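Local coordinates for protein serpin (Taeniopygia guttata, PDB 5HGC) that binds the steroid cortisol and probably has, or is related to proteins with, serine-protease inhibitor activity, at residues L109-K114 with S304-S309; Q164-L169 with P310-S315; F212-D217 with R267-Y272; L220-V225 with F236-A241. One frame throughout, in Å; residues are numbered along the deposited sequence.

Contact 1 (L109-K114 with S304-S309). Unlike the reference sequence in segment 109-114: A110 (reference Lys).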
# COMPACT_ATOMS: atom_id res chain seq x y z
N LEU A 109 -14.39 17.02 -21.63
CA LEU A 109 -13.78 18.05 -20.81
C LEU A 109 -12.41 18.43 -21.35
O LEU A 109 -11.73 17.61 -22.00
CB LEU A 109 -13.65 17.60 -19.36
CG LEU A 109 -14.90 17.66 -18.48
CD1 LEU A 109 -14.53 17.09 -17.12
CD2 LEU A 109 -15.55 19.05 -18.34
N ALA A 110 -12.00 19.67 -21.06
CA ALA A 110 -10.69 20.20 -21.49
C ALA A 110 -9.62 19.70 -20.54
O ALA A 110 -9.90 19.43 -19.37
CB ALA A 110 -10.73 21.73 -21.46
N LEU A 111 -8.39 19.60 -21.04
CA LEU A 111 -7.21 19.48 -20.17
C LEU A 111 -6.14 20.58 -20.37
O LEU A 111 -5.83 20.98 -21.52
CB LEU A 111 -6.64 18.09 -20.26
CG LEU A 111 -7.19 17.39 -19.04
CD1 LEU A 111 -8.02 16.20 -19.42
CD2 LEU A 111 -6.01 17.05 -18.14
N LEU A 112 -5.62 21.08 -19.26
CA LEU A 112 -4.60 22.07 -19.32
C LEU A 112 -3.23 21.39 -19.48
O LEU A 112 -2.88 20.44 -18.75
CB LEU A 112 -4.62 22.91 -18.06
CG LEU A 112 -5.60 24.04 -17.85
CD1 LEU A 112 -5.34 24.70 -16.51
CD2 LEU A 112 -5.51 25.10 -18.92
N ARG A 113 -2.44 21.92 -20.41
CA ARG A 113 -1.08 21.52 -20.55
C ARG A 113 -0.29 21.65 -19.24
O ARG A 113 0.57 20.79 -18.94
CB ARG A 113 -0.39 22.36 -21.63
CG ARG A 113 1.12 22.13 -21.76
CD ARG A 113 1.44 20.70 -22.21
NE ARG A 113 0.98 20.46 -23.57
CZ ARG A 113 0.83 19.26 -24.15
NH1 ARG A 113 1.09 18.14 -23.49
NH2 ARG A 113 0.38 19.19 -25.43
N LYS A 114 -0.61 22.69 -18.45
CA LYS A 114 0.13 23.00 -17.24
C LYS A 114 -0.05 21.81 -16.29
O LYS A 114 0.92 21.29 -15.75
CB LYS A 114 -0.41 24.28 -16.64
CG LYS A 114 -0.22 24.49 -15.15
CD LYS A 114 -1.11 25.66 -14.74
CE LYS A 114 -0.79 26.17 -13.33
NZ LYS A 114 0.60 26.73 -13.23
N SER A 304 -9.94 23.37 -11.08
CA SER A 304 -9.78 24.29 -12.21
C SER A 304 -8.36 24.29 -12.74
O SER A 304 -8.15 24.60 -13.91
CB SER A 304 -10.26 25.71 -11.87
OG SER A 304 -9.44 26.30 -10.87
N GLY A 305 -7.39 23.90 -11.88
CA GLY A 305 -6.03 23.63 -12.28
C GLY A 305 -5.87 22.48 -13.24
O GLY A 305 -4.81 22.36 -13.88
N ILE A 306 -6.91 21.63 -13.38
CA ILE A 306 -6.87 20.49 -14.37
C ILE A 306 -7.45 20.87 -15.73
O ILE A 306 -6.83 20.66 -16.77
CB ILE A 306 -7.48 19.17 -13.80
CG1 ILE A 306 -6.73 18.78 -12.48
CG2 ILE A 306 -7.45 18.02 -14.81
CD1 ILE A 306 -7.35 17.63 -11.70
N THR A 307 -8.65 21.45 -15.73
CA THR A 307 -9.43 21.67 -16.96
C THR A 307 -9.40 23.15 -17.35
O THR A 307 -9.74 23.49 -18.47
CB THR A 307 -10.92 21.27 -16.78
OG1 THR A 307 -11.50 22.13 -15.80
CG2 THR A 307 -11.04 19.89 -16.30
N GLY A 308 -8.97 24.01 -16.43
CA GLY A 308 -9.16 25.45 -16.57
C GLY A 308 -10.55 25.99 -16.23
O GLY A 308 -10.76 27.20 -16.35
N SER A 309 -11.52 25.14 -15.87
CA SER A 309 -12.84 25.65 -15.43
C SER A 309 -13.27 24.87 -14.23
O SER A 309 -12.73 23.79 -13.98
CB SER A 309 -13.93 25.52 -16.52
OG SER A 309 -13.42 25.55 -17.86
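In this corner of the serpin fold the loop before helix 113-123, with L112 at its N-cap, crosses the C-terminal end of helix 304-307. The polar link is one backbone bond: L112 N donates to I306 O at 2.8 Å, nearly straight at 162° and approached almost along the carbonyl axis. A CA-H...O contact sets T307 CA against A110 O at 3.3 Å, with the T307 methyl CG2 on the same oxygen. Van der Waals contacts complete the interface. L112 packs on the backbone of the helix end, its CG beside its own backbone N and anti to the carbonyl carbon, so that L112 CD1 comes 3.6 Å from G305 O. The apolar side chains of L111 and I306 run side by side, L111 CD2 to I306 CG2 at 3.8 Å, while F115 also packs on I306. Beyond T307 the chain leaves the helix at G308, whose positive phi (78°) would press a side chain against the preceding carbonyl. T307 OG1 is hydrogen-bonded to D311 OD1 and closes an ST turn, accepting from S309 N at 3.0 Å.

Contact 2 (Q164-L169 with P310-S315)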
# COMPACT_ATOMS: atom_id res chain seq x y z
N GLN A 164 -21.90 8.18 -17.27
CA GLN A 164 -21.70 9.56 -16.89
C GLN A 164 -20.39 9.93 -16.10
O GLN A 164 -20.32 11.00 -15.42
CB GLN A 164 -22.93 9.98 -16.10
CG GLN A 164 -23.91 10.77 -16.94
CD GLN A 164 -24.84 11.58 -16.09
OE1 GLN A 164 -25.51 11.02 -15.19
NE2 GLN A 164 -24.91 12.90 -16.35
N THR A 165 -19.39 9.04 -16.17
CA THR A 165 -18.14 9.22 -15.42
C THR A 165 -17.47 10.44 -15.97
O THR A 165 -17.32 10.61 -17.17
CB THR A 165 -17.22 8.00 -15.56
OG1 THR A 165 -17.87 6.85 -15.03
CG2 THR A 165 -15.92 8.18 -14.80
N VAL A 166 -17.09 11.32 -15.08
CA VAL A 166 -16.35 12.49 -15.49
C VAL A 166 -14.85 12.11 -15.51
O VAL A 166 -14.19 12.22 -16.54
CB VAL A 166 -16.74 13.67 -14.58
CG1 VAL A 166 -15.84 14.85 -14.79
CG2 VAL A 166 -18.18 14.10 -14.86
N MET A 167 -14.35 11.62 -14.36
CA MET A 167 -12.93 11.22 -14.20
C MET A 167 -12.79 10.01 -13.28
O MET A 167 -13.38 9.96 -12.19
CB MET A 167 -12.10 12.40 -13.67
CG MET A 167 -10.73 12.01 -13.19
SD MET A 167 -9.67 13.43 -12.91
CE MET A 167 -10.48 14.22 -11.53
N LEU A 168 -12.06 9.02 -13.78
CA LEU A 168 -11.58 7.90 -13.03
C LEU A 168 -10.10 8.13 -12.62
O LEU A 168 -9.23 8.30 -13.47
CB LEU A 168 -11.69 6.64 -13.92
CG LEU A 168 -11.07 5.37 -13.32
CD1 LEU A 168 -11.77 4.97 -12.02
CD2 LEU A 168 -11.05 4.20 -14.28
N LEU A 169 -9.81 8.16 -11.32
CA LEU A 169 -8.40 8.15 -10.84
C LEU A 169 -8.04 6.72 -10.53
O LEU A 169 -8.67 6.11 -9.68
CB LEU A 169 -8.23 9.01 -9.60
CG LEU A 169 -6.86 9.08 -8.91
CD1 LEU A 169 -5.74 9.65 -9.77
CD2 LEU A 169 -7.05 9.94 -7.67
N PRO A 310 -14.25 25.40 -13.48
CA PRO A 310 -14.70 24.61 -12.32
C PRO A 310 -15.81 23.62 -12.73
O PRO A 310 -16.93 23.76 -12.27
CB PRO A 310 -15.24 25.68 -11.39
CG PRO A 310 -15.84 26.71 -12.34
CD PRO A 310 -14.99 26.67 -13.59
N ASP A 311 -15.48 22.66 -13.59
CA ASP A 311 -16.42 21.71 -14.15
C ASP A 311 -16.08 20.25 -13.87
O ASP A 311 -16.75 19.36 -14.37
CB ASP A 311 -16.59 21.93 -15.68
CG ASP A 311 -15.25 21.99 -16.46
OD1 ASP A 311 -14.17 21.62 -15.93
OD2 ASP A 311 -15.27 22.40 -17.64
N LEU A 312 -15.01 19.98 -13.10
CA LEU A 312 -14.53 18.59 -12.96
C LEU A 312 -14.67 18.13 -11.52
O LEU A 312 -14.64 18.94 -10.61
CB LEU A 312 -13.07 18.48 -13.45
CG LEU A 312 -12.31 17.16 -13.25
CD1 LEU A 312 -12.72 16.04 -14.19
CD2 LEU A 312 -10.85 17.39 -13.39
N LYS A 313 -14.84 16.84 -11.33
CA LYS A 313 -14.86 16.24 -9.99
C LYS A 313 -14.42 14.80 -10.17
O LYS A 313 -14.42 14.26 -11.30
CB LYS A 313 -16.28 16.28 -9.38
CG LYS A 313 -17.24 15.27 -10.04
CD LYS A 313 -18.63 15.37 -9.45
CE LYS A 313 -19.61 14.59 -10.32
NZ LYS A 313 -20.99 15.12 -10.20
N VAL A 314 -14.05 14.14 -9.08
CA VAL A 314 -13.55 12.78 -9.20
C VAL A 314 -14.76 11.91 -9.10
O VAL A 314 -15.39 11.92 -8.07
CB VAL A 314 -12.48 12.46 -8.13
CG1 VAL A 314 -11.95 11.04 -8.26
CG2 VAL A 314 -11.35 13.47 -8.25
N SER A 315 -15.08 11.19 -10.16
CA SER A 315 -16.26 10.32 -10.16
C SER A 315 -15.97 9.03 -9.37
O SER A 315 -16.80 8.57 -8.61
CB SER A 315 -16.73 9.97 -11.59
OG SER A 315 -17.13 11.11 -12.31
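The lead-ins to two parallel strands of the central serpin sheet meet here: residues 164-169 open strand 167-176, and residues 310-315 run into strand 316-325, with 312-315 almost at right angles to 164-169. Two bonds grip the junction, both through S315. S315 N donates to M167 O at 2.9 Å, in the carbonyl plane but rather bent, and S315 OG, anti to the carbonyl carbon, accepts from V166 N at 2.8 Å along a straighter path of 160°. Backbone bonds of L169 to K316 and V318 carry the pairing onward. In inhibitory serpins the corresponding two strands part to admit the cleaved reactive-centre loop; the contact lies at the start of both strands, though whether they part in this protein is an inference from the family. Beside these bonds lies an apolar cluster. The M167 chain, bent at its last torsion (chi3 66°), crosses L312 at about a right angle and brings M167 CE within 3.5 Å of V314 CG2 and 3.7 Å of L312 CD2. L312 CD1 lies 3.4 Å from V166 CG1 and 3.7 Å from M167 CB. An alanine here in place of L312 would remove CG and both methyls and would probably loosen the packing of V166 and M167. V314 also packs on L49 of helix 39-52.

Contact 3 (F212-D217 with R267-Y272)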
# COMPACT_ATOMS: atom_id res chain seq x y z
N PHE A 212 16.00 -14.16 13.33
CA PHE A 212 15.15 -13.12 12.78
C PHE A 212 14.81 -12.06 13.82
O PHE A 212 14.70 -12.37 15.02
CB PHE A 212 13.88 -13.75 12.27
CG PHE A 212 14.12 -14.88 11.32
CD1 PHE A 212 14.67 -14.66 10.05
CD2 PHE A 212 13.79 -16.17 11.69
CE1 PHE A 212 14.90 -15.73 9.19
CE2 PHE A 212 13.98 -17.25 10.82
CZ PHE A 212 14.56 -17.04 9.57
N ASP A 213 14.58 -10.83 13.35
CA ASP A 213 14.12 -9.77 14.20
C ASP A 213 12.81 -10.21 14.78
O ASP A 213 11.94 -10.75 14.07
CB ASP A 213 14.04 -8.46 13.44
CG ASP A 213 15.44 -7.86 13.15
OD1 ASP A 213 16.48 -8.50 13.46
OD2 ASP A 213 15.54 -6.74 12.60
N PHE A 214 12.70 -10.04 16.09
CA PHE A 214 11.57 -10.54 16.85
C PHE A 214 11.23 -9.58 17.97
O PHE A 214 12.12 -8.92 18.53
CB PHE A 214 11.91 -11.90 17.42
CG PHE A 214 10.87 -12.44 18.33
CD1 PHE A 214 10.87 -12.12 19.73
CD2 PHE A 214 9.85 -13.26 17.82
CE1 PHE A 214 9.85 -12.58 20.57
CE2 PHE A 214 8.84 -13.75 18.67
CZ PHE A 214 8.83 -13.41 20.02
N TYR A 215 9.94 -9.49 18.30
CA TYR A 215 9.49 -8.77 19.48
C TYR A 215 8.11 -9.23 19.83
O TYR A 215 7.32 -9.45 18.92
CB TYR A 215 9.45 -7.26 19.22
CG TYR A 215 8.92 -6.46 20.40
CD1 TYR A 215 9.65 -6.38 21.60
CD2 TYR A 215 7.68 -5.80 20.32
CE1 TYR A 215 9.16 -5.66 22.68
CE2 TYR A 215 7.20 -5.10 21.40
CZ TYR A 215 7.95 -5.03 22.57
OH TYR A 215 7.47 -4.32 23.63
N PHE A 216 7.83 -9.39 21.13
CA PHE A 216 6.49 -9.69 21.62
C PHE A 216 6.01 -8.45 22.35
O PHE A 216 6.74 -8.04 23.22
CB PHE A 216 6.53 -10.92 22.57
CG PHE A 216 5.16 -11.38 23.06
CD1 PHE A 216 4.31 -12.18 22.25
CD2 PHE A 216 4.66 -10.98 24.34
CE1 PHE A 216 3.01 -12.59 22.68
CE2 PHE A 216 3.38 -11.38 24.76
CZ PHE A 216 2.56 -12.19 23.93
N ASP A 217 4.87 -7.82 22.02
CA ASP A 217 4.24 -6.96 23.10
C ASP A 217 3.10 -7.58 23.84
O ASP A 217 2.17 -8.14 23.22
CB ASP A 217 3.92 -5.48 22.77
CG ASP A 217 3.10 -5.31 21.58
OD1 ASP A 217 2.82 -6.35 20.97
OD2 ASP A 217 2.77 -4.14 21.22
N ARG A 267 16.61 -13.27 17.11
CA ARG A 267 16.34 -14.45 17.89
C ARG A 267 16.39 -15.65 16.95
O ARG A 267 15.78 -15.66 15.88
CB ARG A 267 14.95 -14.32 18.48
CG ARG A 267 14.64 -15.18 19.70
CD ARG A 267 13.20 -14.98 20.10
NE ARG A 267 12.81 -15.68 21.33
CZ ARG A 267 11.59 -16.22 21.56
NH1 ARG A 267 10.62 -16.21 20.64
NH2 ARG A 267 11.36 -16.83 22.72
N PHE A 268 17.15 -16.67 17.31
CA PHE A 268 17.14 -17.91 16.53
C PHE A 268 15.81 -18.69 16.77
O PHE A 268 15.32 -18.81 17.92
CB PHE A 268 18.34 -18.73 16.89
CG PHE A 268 18.54 -19.93 16.04
CD1 PHE A 268 19.31 -19.85 14.87
CD2 PHE A 268 17.96 -21.16 16.39
CE1 PHE A 268 19.52 -20.99 14.06
CE2 PHE A 268 18.14 -22.28 15.61
CZ PHE A 268 18.91 -22.21 14.43
N MET A 269 15.21 -19.16 15.68
CA MET A 269 13.85 -19.72 15.71
C MET A 269 13.49 -20.56 14.52
O MET A 269 14.15 -20.49 13.45
CB MET A 269 12.79 -18.62 15.86
CG MET A 269 12.69 -17.69 14.67
SD MET A 269 11.46 -16.37 14.83
CE MET A 269 12.35 -15.22 15.86
N ASN A 270 12.42 -21.31 14.70
CA ASN A 270 11.76 -22.00 13.62
C ASN A 270 10.63 -21.13 13.17
O ASN A 270 9.78 -20.72 14.02
CB ASN A 270 11.23 -23.31 14.13
CG ASN A 270 12.37 -24.22 14.51
OD1 ASN A 270 13.23 -24.51 13.68
ND2 ASN A 270 12.45 -24.57 15.79
N LEU A 271 10.65 -20.80 11.88
CA LEU A 271 9.69 -19.84 11.30
C LEU A 271 8.90 -20.55 10.23
O LEU A 271 9.48 -21.18 9.31
CB LEU A 271 10.36 -18.57 10.75
CG LEU A 271 9.39 -17.46 10.30
CD1 LEU A 271 8.44 -16.92 11.37
CD2 LEU A 271 10.21 -16.33 9.66
N TYR A 272 7.58 -20.47 10.41
CA TYR A 272 6.64 -21.00 9.49
C TYR A 272 5.80 -19.85 8.99
O TYR A 272 5.19 -19.10 9.78
CB TYR A 272 5.76 -22.06 10.16
CG TYR A 272 6.47 -23.35 10.45
CD1 TYR A 272 6.52 -24.37 9.49
CD2 TYR A 272 7.09 -23.56 11.68
CE1 TYR A 272 7.18 -25.56 9.75
CE2 TYR A 272 7.74 -24.74 11.95
CZ TYR A 272 7.78 -25.74 10.98
OH TYR A 272 8.47 -26.89 11.25
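F212 and R267 form an antiparallel hydrogen-bonded pair between residues 212-217 and 267-272: F212 N donates to R267 O at 3.0 Å, and R267 N returns the bond to F212 O at 3.0 Å. Both donors stand above the plane of the carbonyl they meet. The strand directions differ by 95°, and neighbouring backbones bond elsewhere: D213 with R226 of strand 222-228, F214 with F265 earlier in the same strand as R267, and M269 with G210 just before strand 211-217. In serpin terms this is the junction of sheet B, whose first strand is 211-217, with the sheet C portion of strand 265-283. D213 OD2 forms a salt bridge with R226 NE, and D213 OD1 takes a weak hydrogen bond from Q266 NE2. N270 OD1 is hydrogen-bonded to Y207 OH, and D217 OD2 to W260 NE1. The R267 guanidinium has a pi partner. Its extended side chain runs alongside F214 so that R267 NH1 lies over the ring face, 3.4 Å from F214 CZ, in a cation-pi contact with planes 36° apart, and R267 CD adds a CH-pi contact over the same face. A serine here in place of F214 would abolish that aromatic face and would probably leave the guanidinium less well held and M269 CE less well packed. M269 CE sits 3.7 Å from F214 CB, its chain bent at chi3 (80°). M269 CG packs 3.5 Å from F212 CD2, and M269 SD, at the edge of the F212 ring and 5.3 Å from its centroid, makes a Met-aromatic contact, while L271 CD2 lies over one face of that ring.

Contact 4 (L220-V225 with F236-A241). With HCY ((11alpha,14beta)-11,17,21-trihydroxypregn-4-ene-3,20-dione), chain B.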
# COMPACT_ATOMS: atom_id res chain seq x y z
N LEU A 220 -0.24 -5.52 23.41
CA LEU A 220 -1.03 -5.85 22.26
C LEU A 220 -1.27 -7.31 22.00
O LEU A 220 -2.13 -7.66 21.18
CB LEU A 220 -0.57 -5.08 21.02
CG LEU A 220 -0.64 -3.56 21.15
CD1 LEU A 220 -0.18 -2.95 19.85
CD2 LEU A 220 -2.04 -3.08 21.44
N SER A 221 -0.53 -8.19 22.70
CA SER A 221 -0.70 -9.65 22.56
C SER A 221 -0.35 -10.14 21.15
O SER A 221 -1.07 -10.98 20.54
CB SER A 221 -2.12 -10.09 22.96
OG SER A 221 -2.61 -9.27 24.00
N CYS A 222 0.78 -9.63 20.67
CA CYS A 222 1.24 -9.78 19.28
C CYS A 222 2.64 -10.29 19.23
O CYS A 222 3.52 -9.72 19.87
CB CYS A 222 1.37 -8.40 18.65
SG CYS A 222 -0.18 -7.76 18.17
N THR A 223 2.87 -11.25 18.36
CA THR A 223 4.23 -11.62 18.04
C THR A 223 4.58 -10.85 16.80
O THR A 223 3.81 -10.84 15.88
CB THR A 223 4.31 -13.13 17.83
OG1 THR A 223 3.92 -13.78 19.04
CG2 THR A 223 5.70 -13.56 17.49
N VAL A 224 5.73 -10.18 16.79
CA VAL A 224 6.24 -9.43 15.64
C VAL A 224 7.49 -10.11 15.11
O VAL A 224 8.43 -10.30 15.87
CB VAL A 224 6.57 -7.96 16.01
CG1 VAL A 224 7.01 -7.14 14.77
CG2 VAL A 224 5.37 -7.31 16.72
N VAL A 225 7.50 -10.47 13.82
CA VAL A 225 8.70 -10.95 13.18
C VAL A 225 8.97 -10.05 11.98
O VAL A 225 8.06 -9.75 11.18
CB VAL A 225 8.56 -12.42 12.76
CG1 VAL A 225 9.76 -12.89 11.98
CG2 VAL A 225 8.41 -13.32 14.00
N PHE A 236 7.23 -6.47 8.19
CA PHE A 236 6.80 -6.79 9.60
C PHE A 236 5.61 -7.72 9.56
O PHE A 236 4.60 -7.39 8.94
CB PHE A 236 6.35 -5.55 10.36
CG PHE A 236 7.49 -4.64 10.78
CD1 PHE A 236 8.37 -4.06 9.79
CD2 PHE A 236 7.67 -4.31 12.13
CE1 PHE A 236 9.42 -3.20 10.17
CE2 PHE A 236 8.72 -3.44 12.51
CZ PHE A 236 9.58 -2.88 11.53
N LEU A 237 5.73 -8.89 10.19
CA LEU A 237 4.69 -9.91 10.15
C LEU A 237 4.17 -9.96 11.56
O LEU A 237 4.94 -10.24 12.49
CB LEU A 237 5.29 -11.24 9.73
CG LEU A 237 6.36 -11.14 8.65
CD1 LEU A 237 7.09 -12.48 8.47
CD2 LEU A 237 5.73 -10.67 7.34
N VAL A 238 2.89 -9.65 11.72
CA VAL A 238 2.30 -9.42 13.04
C VAL A 238 1.22 -10.44 13.27
O VAL A 238 0.22 -10.49 12.55
CB VAL A 238 1.69 -8.02 13.15
CG1 VAL A 238 1.16 -7.76 14.57
CG2 VAL A 238 2.71 -6.99 12.74
N LEU A 239 1.45 -11.27 14.27
CA LEU A 239 0.59 -12.42 14.61
C LEU A 239 -0.07 -12.06 15.94
O LEU A 239 0.61 -12.15 16.95
CB LEU A 239 1.42 -13.68 14.77
CG LEU A 239 0.67 -14.98 14.92
CD1 LEU A 239 -0.23 -15.22 13.72
CD2 LEU A 239 1.67 -16.11 15.04
N PRO A 240 -1.34 -11.58 15.92
CA PRO A 240 -2.02 -11.39 17.19
C PRO A 240 -2.54 -12.74 17.71
O PRO A 240 -2.86 -13.67 16.90
CB PRO A 240 -3.18 -10.45 16.83
CG PRO A 240 -3.55 -10.88 15.45
CD PRO A 240 -2.23 -11.23 14.78
N ALA A 241 -2.58 -12.86 19.06
CA ALA A 241 -3.27 -13.97 19.76
C ALA A 241 -4.75 -14.08 19.33
O ALA A 241 -5.40 -13.03 19.09
CB ALA A 241 -3.19 -13.72 21.25
C1 HCY B . 8.95 6.04 12.83
C2 HCY B . 8.10 7.23 13.26
C3 HCY B . 7.39 7.87 12.09
C4 HCY B . 7.29 7.16 10.79
C5 HCY B . 7.51 5.84 10.73
C6 HCY B . 6.96 5.05 9.57
C7 HCY B . 8.06 4.13 8.99
C8 HCY B . 8.91 3.37 10.02
C9 HCY B . 9.44 4.35 11.09
C10 HCY B . 8.30 5.11 11.81
C12 HCY B . 11.64 2.90 11.32
C11 HCY B . 10.56 3.76 12.02
C13 HCY B . 11.01 1.91 10.29
C14 HCY B . 10.10 2.71 9.35
C15 HCY B . 9.93 1.84 8.13
C16 HCY B . 11.25 1.10 7.98
C17 HCY B . 12.05 1.33 9.29
C18 HCY B . 10.26 0.72 10.95
C19 HCY B . 7.27 4.22 12.54
C20 HCY B . 12.79 0.09 9.76
C21 HCY B . 14.13 0.22 10.46
O1 HCY B . 6.85 8.95 12.24
O2 HCY B . 9.84 2.93 12.94
O3 HCY B . 13.11 2.27 9.04
O4 HCY B . 12.33 -1.02 9.58
O5 HCY B . 14.07 -0.78 11.47
O HOH W 1 0.84 -14.83 19.07
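Of residues 220-225 and 236-241, F236 reaches the bound cortisol. It turns the edge of its ring to the steroid oxygen O4, which lies 3.7 Å from F236 CE1; separately, F236 CZ approaches the steroid methyl C18 to 3.7 Å. The steroid is hydrogen-bonded by N365, R226 and S261. One step out, V224 CG1 meets F236 CD2 at 3.9 Å, crossing the ring obliquely, and F360 turns its own ring nearly perpendicular to it. The F236 backbone pairs with L358 on strand 355-361, and its neighbour L237 with V225 across the hairpin. Strands 222-228 and 233-240 form this beta hairpin, part of serpin sheet B, and four backbone bonds join them along T223, V225, L237 and L239. L239 N donates to T223 O at 2.9 Å in an essentially straight line, and L237 N to V225 O at 2.7 Å. On one face C222, V224, V238 and P240 are buried, with C222 SG 3.8 Å from V238 CG1 and W260 of helix 254-263 packed on both valines. At the far end of the pairing, A241 N reaches S221 O at 2.8 Å. There S221, with positive phi, and C222 both face D217 in a G1 beta bulge. A water is hydrogen-bonded to T223 OG1 and gives a weak bond to L239 O.

The four contacts fall into two pairs at opposite ends of the molecule, with contacts 1 and 3 about 53 Å apart between centres. Contacts 1 and 2, about 12 Å apart between centres, meet through L109 of contact 1, where L109 CD1 packs 3.5 Å from V166 CG1 and also reaches L312, so the loop before helix 113-123 and the two strand starts form one region. Contacts 3 and 4 have centres about 10 Å apart and are joined by consecutive strands, with a probable hydrogen bond of 2.8 Å between Y215 O and V224 N. Contact 4 supplies F236 to the cortisol pocket; in contact 3 the side chain of F214 is about 13 Å from the bound steroid. G305 of contact 1 lies about 8 Å from the bound amino sugar.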